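Local coordinates for amino acid ABC transporter, periplasmic amino acid-binding protein (Brucella ovis, PDB 4Z9N) that binds glutathione and probably delivers it, or related amino-acid-type solutes, from the periplasm to a membrane-bound ABC transporter, at residues Leu77-Asp83 / Leu215-Gln219. Residues are numbered along the deposited sequence; the frame is centred on the assembly and turned at random.
Sequences LQSGEVD and LTVRQ. With NA (sodium ion), chain K.
In this periplasmic binding protein of family 3, the turn between helix 73-78 and strand 84-85 is closed by Arg-218, reaching over from the end of strand 211-218. NH1 of Arg-218 gives one N-H to O of Leu-77 and the other to O of Val-82, each at 2.9 Å; the first bond is the straighter, 160° against 143° at hydrogen. Both acceptors lie close to the guanidinium plane, so the group meets both carbonyls at its edge, through one terminal nitrogen. The arginine chain bends at chi3 (-66°), which turns NE and the guanidinium back to the turn. CD of Arg-218 lies 3.2 Å from O of Leu-77, a carbonyl that also accepts from N of Gly-80, the first residue past the helix to leave helical phi/psi, with positive phi. Water 1 links NH2 of Arg-218 to OD1 of Asp-83, while OD2 of that carboxylate pairs with Lys-18. Water 2 accepts from N of Arg-218, donates to O of Asp-83 (2.8 Å) and rests 3.5 Å above the centre of the guanidinium plane. On the apolar side, with CG anti to the backbone N, the end of Leu-77 comes up against the strand, its CD2 3.6 Å from CG2 of Thr-216; Leu-101 abuts both side chains. With two carbonyls converging on NH1, the guanidinium's rotation is fixed, and its positive charge probably offsets the partial negative charge gathered at the helix's C-terminal end.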
ATOM      1  N   LEU D  77      -3.782 -17.939 -13.486  1.00 19.28           N
ATOM      2  CA  LEU D  77      -2.740 -16.922 -13.562  1.00 18.80           C
ATOM      3  C   LEU D  77      -1.350 -17.572 -13.594  1.00 23.93           C
ATOM      4  O   LEU D  77      -0.486 -17.167 -14.374  1.00 19.74           O
ATOM      5  CB  LEU D  77      -2.855 -15.947 -12.388  1.00 17.48           C
ATOM      6  CG  LEU D  77      -1.858 -14.783 -12.295  1.00 16.93           C
ATOM      7  CD1 LEU D  77      -1.926 -13.876 -13.527  1.00 18.47           C
ATOM      8  CD2 LEU D  77      -2.104 -13.968 -11.026  1.00 18.07           C
ATOM      9  N   GLN D  78      -1.143 -18.591 -12.761  1.00 20.43           N
ATOM     10  CA  GLN D  78       0.153 -19.268 -12.706  1.00 19.93           C
ATOM     11  C   GLN D  78       0.518 -19.895 -14.038  1.00 24.88           C
ATOM     12  O   GLN D  78       1.684 -19.935 -14.414  1.00 26.88           O
ATOM     13  CB  GLN D  78       0.153 -20.354 -11.625  1.00 21.73           C
ATOM     14  CG  GLN D  78       0.065 -19.836 -10.204  1.00 20.24           C
ATOM     15  CD  GLN D  78      -0.180 -20.969  -9.210  1.00 26.06           C
ATOM     16  OE1 GLN D  78       0.377 -20.987  -8.107  1.00 27.15           O
ATOM     17  NE2 GLN D  78      -0.999 -21.928  -9.609  1.00 22.67           N
ATOM     18  N   SER D  79      -0.489 -20.387 -14.748  1.00 22.07           N
ATOM     19  CA  SER D  79      -0.256 -21.153 -15.965  1.00 23.69           C
ATOM     20  C   SER D  79       0.030 -20.222 -17.141  1.00 25.02           C
ATOM     21  O   SER D  79       0.527 -20.648 -18.184  1.00 25.49           O
ATOM     22  CB  SER D  79      -1.461 -22.034 -16.280  1.00 24.63           C
ATOM     23  OG  SER D  79      -2.515 -21.248 -16.828  1.00 24.61           O
ATOM     24  N   GLY D  80      -0.299 -18.950 -16.974  1.00 22.81           N
ATOM     25  CA  GLY D  80      -0.162 -18.002 -18.063  1.00 24.52           C
ATOM     26  C   GLY D  80      -1.430 -17.831 -18.879  1.00 26.28           C
ATOM     27  O   GLY D  80      -1.449 -17.076 -19.856  1.00 27.02           O
ATOM     28  N   GLU D  81      -2.499 -18.521 -18.486  1.00 23.44           N
ATOM     29  CA  GLU D  81      -3.736 -18.445 -19.255  1.00 23.90           C
ATOM     30  C   GLU D  81      -4.291 -17.018 -19.190  1.00 22.98           C
ATOM     31  O   GLU D  81      -4.838 -16.526 -20.176  1.00 23.49           O
ATOM     32  CB  GLU D  81      -4.776 -19.449 -18.756  1.00 28.45           C
ATOM     33  CG  GLU D  81      -6.184 -19.208 -19.320  1.00 31.07           C
ATOM     34  CD  GLU D  81      -7.218 -20.217 -18.838  1.00 37.05           C
ATOM     35  OE1 GLU D  81      -8.394 -20.102 -19.261  1.00 38.41           O
ATOM     36  OE2 GLU D  81      -6.857 -21.114 -18.043  1.00 34.63           O
ATOM     37  N   VAL D  82      -4.145 -16.362 -18.037  1.00 21.72           N
ATOM     38  CA  VAL D  82      -4.479 -14.939 -17.945  1.00 22.10           C
ATOM     39  C   VAL D  82      -3.231 -14.146 -17.593  1.00 20.39           C
ATOM     40  O   VAL D  82      -2.304 -14.662 -16.960  1.00 22.21           O
ATOM     41  CB  VAL D  82      -5.621 -14.644 -16.922  1.00 20.03           C
ATOM     42  CG1 VAL D  82      -6.893 -15.393 -17.313  1.00 20.69           C
ATOM     43  CG2 VAL D  82      -5.195 -14.974 -15.483  1.00 19.12           C
ATOM     44  N   ASP D  83      -3.230 -12.885 -18.008  1.00 21.77           N
ATOM     45  CA  ASP D  83      -2.110 -11.975 -17.802  1.00 19.84           C
ATOM     46  C   ASP D  83      -2.188 -11.280 -16.440  1.00 21.50           C
ATOM     47  O   ASP D  83      -1.169 -10.869 -15.890  1.00 18.15           O
ATOM     48  CB  ASP D  83      -2.081 -10.923 -18.919  1.00 23.10           C
ATOM     49  CG  ASP D  83      -2.014 -11.547 -20.304  1.00 24.35           C
ATOM     50  OD1 ASP D  83      -1.164 -12.433 -20.526  1.00 24.85           O
ATOM     51  OD2 ASP D  83      -2.822 -11.155 -21.171  1.00 24.80           O
ATOM     52  N   LEU D 215      -4.563  -6.509  -6.966  1.00 16.41           N
ATOM     53  CA  LEU D 215      -4.282  -6.660  -8.383  1.00 15.48           C
ATOM     54  C   LEU D 215      -3.182  -7.692  -8.527  1.00 13.99           C
ATOM     55  O   LEU D 215      -2.026  -7.425  -8.196  1.00 15.61           O
ATOM     56  CB  LEU D 215      -3.869  -5.313  -8.977  1.00 16.09           C
ATOM     57  CG  LEU D 215      -4.904  -4.220  -8.687  1.00 15.49           C
ATOM     58  CD1 LEU D 215      -4.400  -2.883  -9.165  1.00 19.97           C
ATOM     59  CD2 LEU D 215      -6.251  -4.552  -9.323  1.00 16.27           C
ATOM     60  N   THR D 216      -3.537  -8.879  -9.004  1.00 14.45           N
ATOM     61  CA  THR D 216      -2.676 -10.041  -8.797  1.00 14.40           C
ATOM     62  C   THR D 216      -1.939 -10.417 -10.077  1.00 16.94           C
ATOM     63  O   THR D 216      -2.557 -10.536 -11.118  1.00 18.22           O
ATOM     64  CB  THR D 216      -3.522 -11.216  -8.284  1.00 17.40           C
ATOM     65  OG1 THR D 216      -4.301 -10.754  -7.170  1.00 15.76           O
ATOM     66  CG2 THR D 216      -2.639 -12.384  -7.840  1.00 14.46           C
ATOM     67  N   VAL D 217      -0.615 -10.542  -9.998  1.00 15.31           N
ATOM     68  CA  VAL D 217       0.216 -10.887 -11.153  1.00 16.32           C
ATOM     69  C   VAL D 217       1.197 -11.992 -10.764  1.00 16.38           C
ATOM     70  O   VAL D 217       1.365 -12.300  -9.581  1.00 15.61           O
ATOM     71  CB  VAL D 217       1.000  -9.668 -11.706  1.00 18.71           C
ATOM     72  CG1 VAL D 217       0.059  -8.614 -12.313  1.00 17.68           C
ATOM     73  CG2 VAL D 217       1.873  -9.049 -10.615  1.00 20.67           C
ATOM     74  N   ARG D 218       1.850 -12.575 -11.761  1.00 19.23           N
ATOM     75  CA  ARG D 218       2.918 -13.540 -11.499  1.00 17.75           C
ATOM     76  C   ARG D 218       4.159 -12.811 -10.982  1.00 21.76           C
ATOM     77  O   ARG D 218       4.431 -11.688 -11.389  1.00 21.87           O
ATOM     78  CB  ARG D 218       3.257 -14.336 -12.768  1.00 19.22           C
ATOM     79  CG  ARG D 218       2.141 -15.256 -13.228  1.00 19.80           C
ATOM     80  CD  ARG D 218       2.538 -16.045 -14.473  1.00 21.42           C
ATOM     81  NE  ARG D 218       2.729 -15.190 -15.636  1.00 22.26           N
ATOM     82  CZ  ARG D 218       1.750 -14.794 -16.442  1.00 23.60           C
ATOM     83  NH1 ARG D 218       0.499 -15.162 -16.209  1.00 22.45           N
ATOM     84  NH2 ARG D 218       2.021 -14.008 -17.472  1.00 23.55           N
ATOM     85  N   GLN D 219       4.903 -13.453 -10.081  1.00 19.79           N
ATOM     86  CA  GLN D 219       6.265 -13.018  -9.749  1.00 19.92           C
ATOM     87  C   GLN D 219       7.190 -13.097 -10.965  1.00 19.70           C
ATOM     88  O   GLN D 219       6.881 -13.767 -11.949  1.00 24.42           O
ATOM     89  CB  GLN D 219       6.845 -13.873  -8.612  1.00 23.38           C
ATOM     90  CG  GLN D 219       6.172 -13.621  -7.277  1.00 27.44           C
ATOM     91  CD  GLN D 219       6.740 -14.453  -6.133  1.00 27.53           C
ATOM     92  OE1 GLN D 219       6.460 -14.181  -4.954  1.00 24.35           O
ATOM     93  NE2 GLN D 219       7.536 -15.471  -6.470  1.00 25.29           N
TER
HETATM   94 NA    NA K 405       5.145 -12.470  -3.745  1.00 13.31          NA
HETATM   95  O   HOH W   1       0.020 -14.527 -19.438  1.00 28.97           O
HETATM   96  O   HOH W   2       1.117 -11.904 -14.609  1.00 17.81           O